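Local coordinates for protein toll-like receptor 13 (PDB 4Z0C) that senses bacterial 23S rRNA as an innate immune receptor, signalling through MYD88 and TRAF6 to NF-kappa-B, and is represented by its leucine-rich-repeat ectodomain, at residues S456-K461 against M480-S485; C410-I415 against N434-L439; N531-R536 against E555-K560. One frame throughout, in Å; residues are numbered along the deposited sequence.

Contact 1: residues S456-K461 against M480-S485; sequences SHNCLK and MYNSLS. With nucleotides of chain C.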
loop_
_atom_site.group_PDB
_atom_site.type_symbol
_atom_site.label_atom_id
_atom_site.label_comp_id
_atom_site.label_asym_id
_atom_site.label_seq_id
_atom_site.Cartn_x
_atom_site.Cartn_y
_atom_site.Cartn_z
ATOM N N SER A 456 -3.289 -8.727 -10.340
ATOM C CA SER A 456 -3.172 -8.049 -9.066
ATOM C C SER A 456 -1.802 -8.207 -8.421
ATOM O O SER A 456 -1.084 -9.166 -8.692
ATOM C CB SER A 456 -4.280 -8.507 -8.124
ATOM O OG SER A 456 -4.150 -9.883 -7.862
ATOM N N HIS A 457 -1.446 -7.242 -7.575
ATOM C CA HIS A 457 -0.211 -7.289 -6.802
ATOM C C HIS A 457 1.031 -7.331 -7.685
ATOM O O HIS A 457 2.032 -7.980 -7.361
ATOM C CB HIS A 457 -0.211 -8.498 -5.869
ATOM C CG HIS A 457 -1.211 -8.425 -4.765
ATOM N ND1 HIS A 457 -0.996 -7.694 -3.616
ATOM C CD2 HIS A 457 -2.414 -9.030 -4.611
ATOM C CE1 HIS A 457 -2.028 -7.846 -2.803
ATOM N NE2 HIS A 457 -2.893 -8.663 -3.380
ATOM N N ASN A 458 0.949 -6.664 -8.818
ATOM C CA ASN A 458 2.135 -6.397 -9.613
ATOM C C ASN A 458 2.623 -4.994 -9.292
ATOM O O ASN A 458 2.319 -4.461 -8.220
ATOM C CB ASN A 458 1.810 -6.555 -11.083
ATOM C CG ASN A 458 1.713 -8.004 -11.465
ATOM O OD1 ASN A 458 2.735 -8.677 -11.595
ATOM N ND2 ASN A 458 0.488 -8.515 -11.594
ATOM N N CYS A 459 3.403 -4.394 -10.175
ATOM C CA CYS A 459 3.782 -2.997 -9.959
ATOM C C CYS A 459 3.319 -2.154 -11.137
ATOM O O CYS A 459 4.049 -1.273 -11.586
ATOM C CB CYS A 459 5.308 -2.851 -9.811
ATOM S SG CYS A 459 6.204 -4.229 -8.996
ATOM N N LEU A 460 2.118 -2.420 -11.645
ATOM C CA LEU A 460 1.679 -1.778 -12.888
ATOM C C LEU A 460 1.473 -0.272 -12.736
ATOM O O LEU A 460 0.708 0.165 -11.875
ATOM C CB LEU A 460 0.409 -2.421 -13.432
ATOM C CG LEU A 460 0.490 -3.826 -14.012
ATOM C CD1 LEU A 460 -0.926 -4.379 -14.233
ATOM C CD2 LEU A 460 1.273 -3.821 -15.298
ATOM N N LYS A 461 2.176 0.504 -13.563
ATOM C CA LYS A 461 2.010 1.960 -13.620
ATOM C C LYS A 461 1.459 2.350 -14.983
ATOM O O LYS A 461 0.542 3.162 -15.094
ATOM C CB LYS A 461 3.351 2.672 -13.416
ATOM C CG LYS A 461 3.986 2.494 -12.041
ATOM C CD LYS A 461 4.867 3.680 -11.681
ATOM C CE LYS A 461 5.898 3.344 -10.602
ATOM N NZ LYS A 461 5.343 2.661 -9.405
ATOM N N MET A 480 -6.266 -5.107 -8.888
ATOM C CA MET A 480 -6.053 -4.601 -7.530
ATOM C C MET A 480 -4.585 -4.557 -7.127
ATOM O O MET A 480 -3.760 -5.339 -7.620
ATOM C CB MET A 480 -6.828 -5.457 -6.524
ATOM C CG MET A 480 -8.338 -5.559 -6.838
ATOM S SD MET A 480 -9.459 -4.791 -5.646
ATOM C CE MET A 480 -9.113 -5.667 -4.123
ATOM N N TYR A 481 -4.262 -3.637 -6.225
ATOM C CA TYR A 481 -2.905 -3.537 -5.684
ATOM C C TYR A 481 -1.830 -3.335 -6.747
ATOM O O TYR A 481 -0.868 -4.075 -6.820
ATOM C CB TYR A 481 -2.582 -4.731 -4.802
ATOM C CG TYR A 481 -3.389 -4.722 -3.542
ATOM C CD1 TYR A 481 -2.969 -4.002 -2.438
ATOM C CD2 TYR A 481 -4.600 -5.396 -3.468
ATOM C CE1 TYR A 481 -3.721 -3.972 -1.276
ATOM C CE2 TYR A 481 -5.367 -5.368 -2.307
ATOM C CZ TYR A 481 -4.913 -4.666 -1.216
ATOM O OH TYR A 481 -5.662 -4.634 -0.060
ATOM N N ASN A 482 -2.020 -2.315 -7.567
ATOM C CA ASN A 482 -0.980 -1.838 -8.449
ATOM C C ASN A 482 -0.737 -0.371 -8.197
ATOM O O ASN A 482 -0.988 0.108 -7.093
ATOM C CB ASN A 482 -1.324 -2.117 -9.907
ATOM C CG ASN A 482 -1.106 -3.570 -10.277
ATOM O OD1 ASN A 482 0.035 -3.999 -10.466
ATOM N ND2 ASN A 482 -2.187 -4.332 -10.371
ATOM N N SER A 483 -0.221 0.333 -9.204
ATOM C CA SER A 483 0.084 1.758 -9.070
ATOM C C SER A 483 -0.536 2.560 -10.203
ATOM O O SER A 483 -0.001 3.599 -10.613
ATOM C CB SER A 483 1.605 1.990 -9.046
ATOM O OG SER A 483 2.179 1.486 -7.850
ATOM N N LEU A 484 -1.671 2.086 -10.698
ATOM C CA LEU A 484 -2.365 2.761 -11.789
ATOM C C LEU A 484 -2.920 4.079 -11.264
ATOM O O LEU A 484 -3.348 4.145 -10.114
ATOM C CB LEU A 484 -3.486 1.868 -12.324
ATOM C CG LEU A 484 -2.978 0.465 -12.680
ATOM C CD1 LEU A 484 -4.121 -0.507 -12.826
ATOM C CD2 LEU A 484 -2.095 0.475 -13.949
ATOM N N SER A 485 -2.892 5.119 -12.104
ATOM C CA SER A 485 -3.381 6.449 -11.730
ATOM C C SER A 485 -4.341 7.064 -12.762
ATOM O O SER A 485 -5.414 7.511 -12.401
ATOM C CB SER A 485 -2.224 7.397 -11.414
ATOM O OG SER A 485 -1.223 7.315 -12.407
ATOM P P G C 3 -5.985 -7.325 3.370
ATOM O OP1 G C 3 -4.716 -6.623 3.139
ATOM O OP2 G C 3 -6.863 -6.832 4.458
ATOM O "O5'" G C 3 -6.772 -7.309 1.985
ATOM C "C5'" G C 3 -7.753 -6.286 1.782
ATOM C "C4'" G C 3 -8.936 -6.736 0.954
ATOM O "O4'" G C 3 -8.527 -6.920 -0.423
ATOM C "C3'" G C 3 -9.602 -8.048 1.379
ATOM O "O3'" G C 3 -10.984 -7.999 1.028
ATOM C "C2'" G C 3 -8.930 -9.059 0.462
ATOM O "O2'" G C 3 -9.705 -10.211 0.245
ATOM C "C1'" G C 3 -8.785 -8.246 -0.826
ATOM N N9 G C 3 -7.694 -8.639 -1.708
ATOM C C8 G C 3 -6.358 -8.704 -1.402
ATOM N N7 G C 3 -5.630 -9.049 -2.425
ATOM C C5 G C 3 -6.532 -9.206 -3.469
ATOM C C6 G C 3 -6.330 -9.572 -4.827
ATOM O O6 G C 3 -5.291 -9.864 -5.415
ATOM N N1 G C 3 -7.517 -9.602 -5.534
ATOM C C2 G C 3 -8.753 -9.327 -5.003
ATOM N N2 G C 3 -9.775 -9.422 -5.862
ATOM N N3 G C 3 -8.962 -8.990 -3.742
ATOM C C4 G C 3 -7.814 -8.948 -3.040
HETATM O O HOH W 1 -2.188 4.490 -15.099
#

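Contact 2: residues C410-I415 against N434-L439; sequences CWIVTI and NNIRTL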
loop_
_atom_site.group_PDB
_atom_site.type_symbol
_atom_site.label_atom_id
_atom_site.label_comp_id
_atom_site.label_asym_id
_atom_site.label_seq_id
_atom_site.Cartn_x
_atom_site.Cartn_y
_atom_site.Cartn_z
ATOM N N CYS A 410 5.320 -15.934 -9.172
ATOM C CA CYS A 410 6.614 -16.069 -9.810
ATOM C C CYS A 410 7.310 -14.692 -9.769
ATOM O O CYS A 410 6.869 -13.795 -9.046
ATOM C CB CYS A 410 6.451 -16.538 -11.243
ATOM S SG CYS A 410 5.843 -18.214 -11.359
ATOM N N TRP A 411 8.394 -14.522 -10.522
ATOM C CA TRP A 411 9.130 -13.254 -10.496
ATOM C C TRP A 411 9.023 -12.519 -11.823
ATOM O O TRP A 411 9.909 -11.753 -12.200
ATOM C CB TRP A 411 10.605 -13.489 -10.155
ATOM C CG TRP A 411 10.853 -14.043 -8.793
ATOM C CD1 TRP A 411 9.930 -14.265 -7.805
ATOM C CD2 TRP A 411 12.116 -14.458 -8.263
ATOM N NE1 TRP A 411 10.546 -14.786 -6.690
ATOM C CE2 TRP A 411 11.887 -14.921 -6.947
ATOM C CE3 TRP A 411 13.413 -14.506 -8.779
ATOM C CZ2 TRP A 411 12.914 -15.394 -6.134
ATOM C CZ3 TRP A 411 14.439 -14.983 -7.967
ATOM C CH2 TRP A 411 14.183 -15.412 -6.658
ATOM N N ILE A 412 7.939 -12.758 -12.538
ATOM C CA ILE A 412 7.853 -12.309 -13.920
ATOM C C ILE A 412 7.959 -10.791 -14.083
ATOM O O ILE A 412 7.249 -9.978 -13.454
ATOM C CB ILE A 412 6.612 -12.869 -14.610
ATOM C CG1 ILE A 412 6.758 -14.398 -14.732
ATOM C CG2 ILE A 412 6.391 -12.174 -15.963
ATOM C CD1 ILE A 412 5.446 -15.133 -14.922
ATOM N N VAL A 413 8.889 -10.438 -14.949
ATOM C CA VAL A 413 9.407 -9.101 -15.037
ATOM C C VAL A 413 8.867 -8.468 -16.312
ATOM O O VAL A 413 8.766 -7.256 -16.421
ATOM C CB VAL A 413 10.945 -9.215 -15.009
ATOM C CG1 VAL A 413 11.582 -8.840 -16.343
ATOM C CG2 VAL A 413 11.511 -8.496 -13.816
ATOM N N THR A 414 8.474 -9.301 -17.271
ATOM C CA THR A 414 7.951 -8.772 -18.521
ATOM C C THR A 414 7.171 -9.845 -19.293
ATOM O O THR A 414 7.478 -11.039 -19.215
ATOM C CB THR A 414 9.100 -8.192 -19.393
ATOM O OG1 THR A 414 8.573 -7.377 -20.449
ATOM C CG2 THR A 414 9.963 -9.302 -19.957
ATOM N N ILE A 415 6.139 -9.414 -20.005
ATOM C CA ILE A 415 5.413 -10.255 -20.949
ATOM C C ILE A 415 5.074 -9.398 -22.166
ATOM O O ILE A 415 5.083 -8.166 -22.088
ATOM C CB ILE A 415 4.085 -10.806 -20.337
ATOM C CG1 ILE A 415 3.331 -9.704 -19.579
ATOM C CG2 ILE A 415 4.358 -11.949 -19.391
ATOM C CD1 ILE A 415 1.933 -10.102 -19.132
ATOM N N ASN A 434 3.259 -11.053 -9.468
ATOM C CA ASN A 434 4.531 -11.036 -10.171
ATOM C C ASN A 434 5.238 -9.685 -10.005
ATOM O O ASN A 434 5.042 -9.016 -8.992
ATOM C CB ASN A 434 4.350 -11.457 -11.631
ATOM C CG ASN A 434 4.178 -12.984 -11.773
ATOM O OD1 ASN A 434 5.130 -13.741 -11.611
ATOM N ND2 ASN A 434 2.972 -13.426 -12.092
ATOM N N ASN A 435 6.085 -9.308 -10.959
ATOM C CA ASN A 435 6.797 -8.026 -10.913
ATOM C C ASN A 435 6.513 -7.213 -12.165
ATOM O O ASN A 435 7.401 -6.536 -12.669
ATOM C CB ASN A 435 8.322 -8.233 -10.839
ATOM C CG ASN A 435 8.769 -8.963 -9.582
ATOM O OD1 ASN A 435 8.253 -8.721 -8.485
ATOM N ND2 ASN A 435 9.742 -9.854 -9.735
ATOM N N ILE A 436 5.307 -7.303 -12.707
ATOM C CA ILE A 436 5.075 -6.695 -14.008
ATOM C C ILE A 436 4.800 -5.219 -13.855
ATOM O O ILE A 436 3.896 -4.842 -13.096
ATOM C CB ILE A 436 3.944 -7.388 -14.768
ATOM C CG1 ILE A 436 4.298 -8.856 -14.974
ATOM C CG2 ILE A 436 3.738 -6.717 -16.105
ATOM C CD1 ILE A 436 3.099 -9.774 -15.260
ATOM N N ARG A 437 5.586 -4.390 -14.563
ATOM C CA ARG A 437 5.543 -2.920 -14.428
ATOM C C ARG A 437 4.766 -2.206 -15.522
ATOM O O ARG A 437 4.150 -1.168 -15.267
ATOM C CB ARG A 437 6.952 -2.320 -14.325
ATOM C CG ARG A 437 7.544 -2.528 -12.953
ATOM C CD ARG A 437 8.995 -2.098 -12.827
ATOM N NE ARG A 437 9.519 -2.643 -11.580
ATOM C CZ ARG A 437 10.353 -2.010 -10.763
ATOM N NH1 ARG A 437 10.804 -0.798 -11.064
ATOM N NH2 ARG A 437 10.749 -2.606 -9.646
ATOM N N THR A 438 4.784 -2.751 -16.734
ATOM C CA THR A 438 3.965 -2.202 -17.812
ATOM C C THR A 438 3.281 -3.308 -18.616
ATOM O O THR A 438 3.755 -4.439 -18.679
ATOM C CB THR A 438 4.758 -1.318 -18.807
ATOM O OG1 THR A 438 5.311 -2.147 -19.832
ATOM C CG2 THR A 438 5.857 -0.558 -18.113
ATOM N N LEU A 439 2.157 -2.960 -19.229
ATOM C CA LEU A 439 1.407 -3.882 -20.062
ATOM C C LEU A 439 1.501 -3.378 -21.497
ATOM O O LEU A 439 1.146 -2.233 -21.782
ATOM C CB LEU A 439 -0.042 -3.903 -19.595
ATOM C CG LEU A 439 -0.844 -5.197 -19.541
ATOM C CD1 LEU A 439 -0.042 -6.397 -19.003
ATOM C CD2 LEU A 439 -2.095 -4.951 -18.689
#

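Contact 3: residues N531-R536 against E555-K560; sequences NLEGQR and ELLLGK. With nucleotides of chain C.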
loop_
_atom_site.group_PDB
_atom_site.type_symbol
_atom_site.label_atom_id
_atom_site.label_comp_id
_atom_site.label_asym_id
_atom_site.label_seq_id
_atom_site.Cartn_x
_atom_site.Cartn_y
_atom_site.Cartn_z
ATOM N N ASN A 531 -14.937 -2.085 -8.525
ATOM C CA ASN A 531 -14.282 -1.840 -7.243
ATOM C C ASN A 531 -13.236 -0.716 -7.351
ATOM O O ASN A 531 -12.272 -0.843 -8.090
ATOM C CB ASN A 531 -13.640 -3.127 -6.736
ATOM C CG ASN A 531 -13.000 -2.975 -5.370
ATOM O OD1 ASN A 531 -12.474 -1.912 -5.029
ATOM N ND2 ASN A 531 -13.013 -4.061 -4.583
ATOM N N LEU A 532 -13.431 0.377 -6.610
ATOM C CA LEU A 532 -12.461 1.484 -6.593
ATOM C C LEU A 532 -12.060 1.799 -5.162
ATOM O O LEU A 532 -11.751 2.931 -4.828
ATOM C CB LEU A 532 -13.028 2.732 -7.241
ATOM C CG LEU A 532 -13.297 2.652 -8.738
ATOM C CD1 LEU A 532 -14.161 3.833 -9.148
ATOM C CD2 LEU A 532 -12.013 2.647 -9.499
ATOM N N GLU A 533 -12.081 0.789 -4.309
ATOM C CA GLU A 533 -11.759 1.006 -2.915
ATOM C C GLU A 533 -10.299 1.388 -2.666
ATOM O O GLU A 533 -9.393 1.002 -3.408
ATOM C CB GLU A 533 -12.078 -0.252 -2.112
ATOM C CG GLU A 533 -13.500 -0.744 -2.259
ATOM C CD GLU A 533 -13.839 -1.803 -1.229
ATOM O OE1 GLU A 533 -12.913 -2.288 -0.540
ATOM O OE2 GLU A 533 -15.029 -2.151 -1.101
ATOM N N GLY A 534 -10.083 2.140 -1.595
ATOM C CA GLY A 534 -8.760 2.326 -1.036
ATOM C C GLY A 534 -7.639 2.802 -1.936
ATOM O O GLY A 534 -6.544 2.255 -1.859
ATOM N N GLN A 535 -7.895 3.789 -2.794
ATOM C CA GLN A 535 -6.803 4.444 -3.519
ATOM C C GLN A 535 -5.870 5.053 -2.472
ATOM O O GLN A 535 -6.336 5.576 -1.463
ATOM C CB GLN A 535 -7.347 5.518 -4.467
ATOM C CG GLN A 535 -8.423 5.008 -5.403
ATOM C CD GLN A 535 -7.980 3.779 -6.202
ATOM O OE1 GLN A 535 -6.842 3.689 -6.661
ATOM N NE2 GLN A 535 -8.878 2.821 -6.343
ATOM N N ARG A 536 -4.562 4.959 -2.699
ATOM C CA ARG A 536 -3.555 5.359 -1.703
ATOM C C ARG A 536 -3.796 6.728 -1.034
ATOM O O ARG A 536 -3.628 6.884 0.173
ATOM C CB ARG A 536 -2.135 5.304 -2.314
ATOM N N GLU A 555 -23.240 -2.825 -8.816
ATOM C CA GLU A 555 -22.519 -2.670 -7.555
ATOM C C GLU A 555 -21.318 -1.743 -7.706
ATOM O O GLU A 555 -20.477 -1.961 -8.565
ATOM C CB GLU A 555 -22.052 -4.033 -7.055
ATOM C CG GLU A 555 -21.507 -4.054 -5.638
ATOM C CD GLU A 555 -21.041 -5.448 -5.221
ATOM O OE1 GLU A 555 -20.315 -6.089 -6.012
ATOM O OE2 GLU A 555 -21.399 -5.910 -4.114
ATOM N N LEU A 556 -21.248 -0.709 -6.877
ATOM C CA LEU A 556 -20.116 0.227 -6.875
ATOM C C LEU A 556 -19.531 0.253 -5.476
ATOM O O LEU A 556 -20.255 0.457 -4.501
ATOM C CB LEU A 556 -20.559 1.634 -7.297
ATOM C CG LEU A 556 -19.577 2.810 -7.350
ATOM C CD1 LEU A 556 -18.380 2.480 -8.206
ATOM C CD2 LEU A 556 -20.270 4.042 -7.899
ATOM N N LEU A 557 -18.239 -0.040 -5.366
ATOM C CA LEU A 557 -17.567 -0.030 -4.073
ATOM C C LEU A 557 -16.518 1.091 -4.064
ATOM O O LEU A 557 -15.547 1.007 -4.808
ATOM C CB LEU A 557 -16.894 -1.365 -3.821
ATOM C CG LEU A 557 -17.679 -2.664 -3.984
ATOM C CD1 LEU A 557 -16.782 -3.762 -3.562
ATOM C CD2 LEU A 557 -18.962 -2.675 -3.154
ATOM N N LEU A 558 -16.741 2.144 -3.275
ATOM C CA LEU A 558 -15.813 3.261 -3.166
ATOM C C LEU A 558 -15.327 3.376 -1.717
ATOM O O LEU A 558 -14.730 4.393 -1.328
ATOM C CB LEU A 558 -16.490 4.571 -3.570
ATOM C CG LEU A 558 -16.992 4.727 -5.005
ATOM C CD1 LEU A 558 -17.832 6.001 -5.110
ATOM C CD2 LEU A 558 -15.871 4.743 -5.997
ATOM N N GLY A 559 -15.606 2.350 -0.913
ATOM C CA GLY A 559 -15.200 2.351 0.490
ATOM C C GLY A 559 -13.688 2.379 0.729
ATOM O O GLY A 559 -12.905 2.231 -0.203
ATOM N N LYS A 560 -13.282 2.588 1.980
ATOM C CA LYS A 560 -11.868 2.585 2.388
ATOM C C LYS A 560 -10.967 3.630 1.726
ATOM O O LYS A 560 -9.740 3.510 1.808
ATOM C CB LYS A 560 -11.231 1.196 2.206
ATOM C CG LYS A 560 -11.981 0.073 2.907
ATOM C CD LYS A 560 -11.160 -1.190 3.048
ATOM C CE LYS A 560 -11.932 -2.202 3.883
ATOM N NZ LYS A 560 -12.438 -1.627 5.166
ATOM P P A C 5 -16.402 -10.933 4.679
ATOM O OP1 A C 5 -17.001 -12.038 5.448
ATOM O OP2 A C 5 -16.230 -11.050 3.210
ATOM O "O5'" A C 5 -17.284 -9.619 4.841
ATOM C "C5'" A C 5 -17.927 -9.289 6.060
ATOM C "C4'" A C 5 -18.981 -8.248 5.819
ATOM O "O4'" A C 5 -18.329 -6.955 5.721
ATOM C "C3'" A C 5 -19.787 -8.428 4.530
ATOM O "O3'" A C 5 -21.137 -7.998 4.728
ATOM C "C2'" A C 5 -19.069 -7.503 3.538
ATOM O "O2'" A C 5 -19.874 -6.989 2.491
ATOM C "C1'" A C 5 -18.545 -6.385 4.440
ATOM N N9 A C 5 -17.260 -5.851 3.986
ATOM C C8 A C 5 -16.033 -6.098 4.555
ATOM N N7 A C 5 -15.041 -5.488 3.947
ATOM C C5 A C 5 -15.658 -4.798 2.920
ATOM C C6 A C 5 -15.142 -3.970 1.921
ATOM N N6 A C 5 -13.840 -3.711 1.805
ATOM N N1 A C 5 -16.009 -3.422 1.044
ATOM C C2 A C 5 -17.305 -3.707 1.180
ATOM N N3 A C 5 -17.908 -4.481 2.079
ATOM C C4 A C 5 -17.021 -4.997 2.938
#

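Contact 1: residues S456-K461 against M480-S485
Segments 456-461 and 480-485 are equivalent loops of LRR 18 and LRR 19, joined by two backbone bonds, His457 N to Met480 O (3.0 Å) and Ser483 N to Leu460 O (2.8 Å), each donor lying in the acceptor's carbonyl plane. Between them the Asn482 side chain runs alongside Leu460, and OD1 takes the Leu460 N-H at 2.9 Å. This donor stands above the amide plane, off the lone pairs, although the bond is nearly straight (166°). Asn482 ND2 donates to the carbonyls of Leu455 and Leu479, a rung of the asparagine ladder of leucine-rich repeats. Toward the RNA, His457 and Tyr481 point the same way in an offset stack with planes 5° apart. His457 CE1 sits 3.5 Å from Tyr481 CG, while Tyr481 CB lies over the imidazole face; Phe505 in turn stacks on Tyr481. The imidazole edge meets the base of G3 of chain C, NE2 donating to N7 at 2.9 Å. Ser456 OG donates to O6 of G3 at 2.7 Å, and Met480 CE reaches its N3. Two donors thus match both acceptors on the Hoogsteen edge of guanine, which requires a proton on NE2 of an imidazole whose plane is steadied by stacking.

Contact 2: residues C410-I415 against N434-L439
Contact 2 is a buried junction between successive leucine-rich repeats, LRR 16 and LRR 17, made by the turns that carry the chain away from strands 404-406 and 428-430, and it forms part of the interface with the second subunit. Its polar half is a rung of the asparagine ladder. Asn434 has CG anti to its carbonyl carbon, which lays the amide alongside Ile412, and OD1 accepts the Ile412 N-H at 3.1 Å. The donor approaches from above the amide plane, 30° out of it, and Cys410 CB closes on the same oxygen at 3.1 Å. The ND2 end donates to the carbonyls of Leu407 and Leu431, so one amide serves the backbone of both repeats. Next to it, Asn435 N donates to Ile412 O at 2.8 Å, in the carbonyl plane. Asn435 ND2 adds a weak, bent bond to Trp411 O at 3.1 Å, while its OD1 is taken by Arg437 of the second subunit.

The apolar half consists of branched side chains lining the interior. Ile412 and Ile436 have matching torsions and lie side by side, with Ile412 CG2 4.0 Å from Ile436 CG1. Ile415 crosses Ile436 at about a right angle, its CD1 meeting Ile436 CD1 at 4.1 Å. The same Ile415 CD1 reaches Leu439 CD1 at 4.2 Å.

Trp411 and Val413 pack reciprocally on Val413 and Trp411 of the second subunit, and Asn435 lies against its own counterpart there. In hydrogen bonding, then, Asn434 spends its amide on backbone groups of its own chain, whereas Asn435 divides its amide between a weak bond to the preceding repeat and Arg437 of the second subunit, as one of several side chains that meet the partner receptor.

Contact 3: residues N531-R536 against E555-K560
Backbone bonds join LRR 21 to LRR 22, the touching parts of the two segments, 531-534 and 557-560, running nearly parallel (10° apart). Leu532 N donates to Leu557 O at 2.8 Å, almost along the C=O axis, beside the parallel bridge of Asn531 with Leu557. Farther on, Gly534 N donates to Gly559 O at 3.1 Å.

Among polar side chains, Asn531 OD1 accepts from Glu533 N at 2.8 Å, closing an Asx turn that fixes the backbone from which the Glu533 side chain leaves. Extended beyond CG, Glu533 sends its carboxylate to A5 of chain C: OE1 accepts from the adenine N6 at 2.9 Å in a nearly straight bond (168°). OE2 lies 2.7 Å from N1 of A5, so close that a proton may be held between them, probably favoured by an acidic endosome. Leu557 lies alongside, its CB and CD1 each 3.4 Å from Glu533 OE2.

The apolar contact is Leu532 CB on Leu558 CD2, toward the interior.

Strands 529-531 and 555-557 are adjacent on the concave side of the leucine-rich-repeat solenoid, where the turns after them meet the RNA base; Asn531 makes backbone hydrogen bonds to Leu501 of strand 500-502 and to Leu503 just after it.

All three contacts join successive turns of the same leucine-rich-repeat solenoid, in the chain order contact 2, contact 1, contact 3. Contacts 2 and 1 have centres about 11 Å apart and touch directly: Cys459 N and Ile436 O are 3.0 Å apart, probably hydrogen-bonded, so repeats 16 to 19 form a continuous run. Contact 3 lies about 14 Å from contact 1 between centres, touching it through Met480 and Asn531, and about 25 Å from contact 2. Contacts 1 and 3 meet separate nucleotides of one RNA strand, whereas contact 2 faces the second subunit. RNA reading and dimer formation are thus placed on neighbouring repeats of one arc.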